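Local coordinates for protein Csc2 (Thermofilum pendens, PDB 4TXD) that probably binds CRISPR RNA as the Cas7-family backbone subunit of a type I-D interference complex, and carries a zinc ion, at residues E127-A132 and K138-E143. Numbering follows the deposited sequence.
Sequences EVIGKA and KKVSEE
Ile-129, on one face of helix 118-134, packs against the chain that runs back along the helix after its end, and Val-140 is its main side-chain partner. The two branches of Ile-129 divide the work. With CG1 anti to the carbonyl carbon (chi1 -59°), CG2 of Ile-129 lies anti to the backbone N and meets Val-140 twice, at the beta carbon, with CG2 to CB 3.9 Å, and at the backbone, with CG2 to Val-140 O 3.6 Å. The other branch runs out extended (chi2 -171°) and carries Ile-129 CD1 further along the loop, to 3.4 Å from Ser-141 O. The isoleucine thus lies against peptide groups as much as against a side chain. No hydrogen bond joins the two segments, and van der Waals contact carries the association.

The CB of Val-140 is directed at the helix, and Val-140 CG1 reaches the next turn, where it rests 4.1 Å from Ala-132 CB and 4.0 Å from the backbone O of Ile-129. Ile-129 and Ala-132, three residues apart, therefore present one apolar patch to the valine. An inverse gamma turn at Lys-139 precedes the valine, with a weak 2.8 Å bond from Val-140 N to Lys-138 O. Beyond the contact, Ile-129 also touches Trp-144, while Ala-132 also touches Phe-167 and Ile-352 of helix 343-365.

The arrangement is that of a helix followed by an irregular return segment that folds back over its last turns. The side chain of Val-140 lies about 7 Å from that of Asp-165, and the return leads directly to the zinc-binding region of Csc2, in which Cys-146, Asp-165, Cys-168 and Cys-171 hold the metal.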
loop_
_atom_site.group_PDB
_atom_site.type_symbol
_atom_site.label_atom_id
_atom_site.label_comp_id
_atom_site.label_asym_id
_atom_site.label_seq_id
_atom_site.Cartn_x
_atom_site.Cartn_y
_atom_site.Cartn_z
ATOM N N GLU A 127 24.827 2.628 9.379
ATOM C CA GLU A 127 24.257 3.767 8.714
ATOM C C GLU A 127 22.747 3.942 8.883
ATOM O O GLU A 127 22.226 4.996 8.646
ATOM C CB GLU A 127 24.647 3.767 7.256
ATOM C CG GLU A 127 26.133 3.709 7.000
ATOM C CD GLU A 127 26.907 4.759 7.748
ATOM O OE1 GLU A 127 26.451 5.896 7.796
ATOM O OE2 GLU A 127 27.972 4.431 8.274
ATOM N N VAL A 128 22.061 2.913 9.320
ATOM C CA VAL A 128 20.632 2.975 9.491
ATOM C C VAL A 128 20.241 2.740 10.920
ATOM O O VAL A 128 19.742 3.616 11.551
ATOM C CB VAL A 128 19.919 1.977 8.550
ATOM C CG1 VAL A 128 18.476 1.723 8.935
ATOM C CG2 VAL A 128 20.008 2.481 7.134
ATOM N N ILE A 129 20.460 1.549 11.413
ATOM C CA ILE A 129 20.086 1.223 12.761
ATOM C C ILE A 129 20.788 2.079 13.800
ATOM O O ILE A 129 20.196 2.491 14.751
ATOM C CB ILE A 129 20.330 -0.241 13.034
ATOM C CG1 ILE A 129 19.516 -1.053 12.066
ATOM C CG2 ILE A 129 19.982 -0.599 14.448
ATOM C CD1 ILE A 129 19.509 -2.508 12.378
ATOM N N GLY A 130 22.060 2.345 13.591
ATOM C CA GLY A 130 22.788 3.210 14.481
ATOM C C GLY A 130 22.251 4.621 14.492
ATOM O O GLY A 130 22.154 5.229 15.513
ATOM N N LYS A 131 21.902 5.113 13.327
ATOM C CA LYS A 131 21.326 6.416 13.201
ATOM C C LYS A 131 19.984 6.518 13.904
ATOM O O LYS A 131 19.683 7.500 14.497
ATOM C CB LYS A 131 21.201 6.791 11.756
ATOM C CG LYS A 131 20.506 8.104 11.559
ATOM C CD LYS A 131 20.985 8.789 10.307
ATOM C CE LYS A 131 20.157 10.018 9.984
ATOM N NZ LYS A 131 19.930 10.195 8.527
ATOM N N ALA A 132 19.204 5.460 13.837
ATOM C CA ALA A 132 17.958 5.376 14.549
ATOM C C ALA A 132 18.155 5.409 16.050
ATOM O O ALA A 132 17.407 6.007 16.743
ATOM C CB ALA A 132 17.201 4.141 14.140
ATOM N N LYS A 138 14.039 2.961 20.085
ATOM C CA LYS A 138 14.336 1.896 21.032
ATOM C C LYS A 138 14.473 0.527 20.375
ATOM O O LYS A 138 15.247 -0.303 20.840
ATOM C CB LYS A 138 13.249 1.837 22.111
ATOM C CG LYS A 138 13.299 3.009 23.078
ATOM C CD LYS A 138 12.274 2.847 24.192
ATOM C CE LYS A 138 12.334 4.015 25.151
ATOM N NZ LYS A 138 11.279 3.912 26.191
ATOM N N LYS A 139 13.741 0.285 19.314
ATOM C CA LYS A 139 13.837 -0.992 18.646
ATOM C C LYS A 139 15.028 -1.041 17.713
ATOM O O LYS A 139 14.883 -1.018 16.530
ATOM C CB LYS A 139 12.553 -1.283 17.909
ATOM C CG LYS A 139 11.494 -1.853 18.819
ATOM C CD LYS A 139 10.815 -0.828 19.709
ATOM C CE LYS A 139 9.710 -1.443 20.554
ATOM N NZ LYS A 139 8.434 -1.557 19.828
ATOM N N VAL A 140 16.211 -1.088 18.284
ATOM C CA VAL A 140 17.402 -0.972 17.495
ATOM C C VAL A 140 18.370 -2.142 17.625
ATOM O O VAL A 140 19.548 -1.943 17.711
ATOM C CB VAL A 140 18.105 0.352 17.773
ATOM C CG1 VAL A 140 17.225 1.493 17.316
ATOM C CG2 VAL A 140 18.384 0.491 19.234
ATOM N N SER A 141 17.849 -3.353 17.605
ATOM C CA SER A 141 18.708 -4.513 17.590
ATOM C C SER A 141 19.458 -4.579 16.279
ATOM O O SER A 141 18.964 -4.157 15.275
ATOM C CB SER A 141 17.888 -5.767 17.779
ATOM O OG SER A 141 18.608 -6.897 17.407
ATOM N N GLU A 142 20.670 -5.097 16.298
ATOM C CA GLU A 142 21.430 -5.247 15.068
ATOM C C GLU A 142 20.800 -6.279 14.154
ATOM O O GLU A 142 20.977 -6.240 12.979
ATOM C CB GLU A 142 22.871 -5.623 15.359
ATOM C CG GLU A 142 23.679 -4.520 16.022
ATOM C CD GLU A 142 25.148 -4.885 16.185
ATOM O OE1 GLU A 142 25.506 -6.049 15.991
ATOM O OE2 GLU A 142 25.931 -3.994 16.522
ATOM N N GLU A 143 20.066 -7.209 14.721
ATOM C CA GLU A 143 19.209 -8.087 13.928
ATOM C C GLU A 143 17.897 -7.358 13.678
ATOM O O GLU A 143 17.021 -7.381 14.533
ATOM C CB GLU A 143 18.953 -9.418 14.644
ATOM C CG GLU A 143 20.216 -10.114 15.116
ATOM C CD GLU A 143 21.353 -9.968 14.126
ATOM O OE1 GLU A 143 21.237 -10.513 13.006
ATOM O OE2 GLU A 143 22.352 -9.292 14.466
#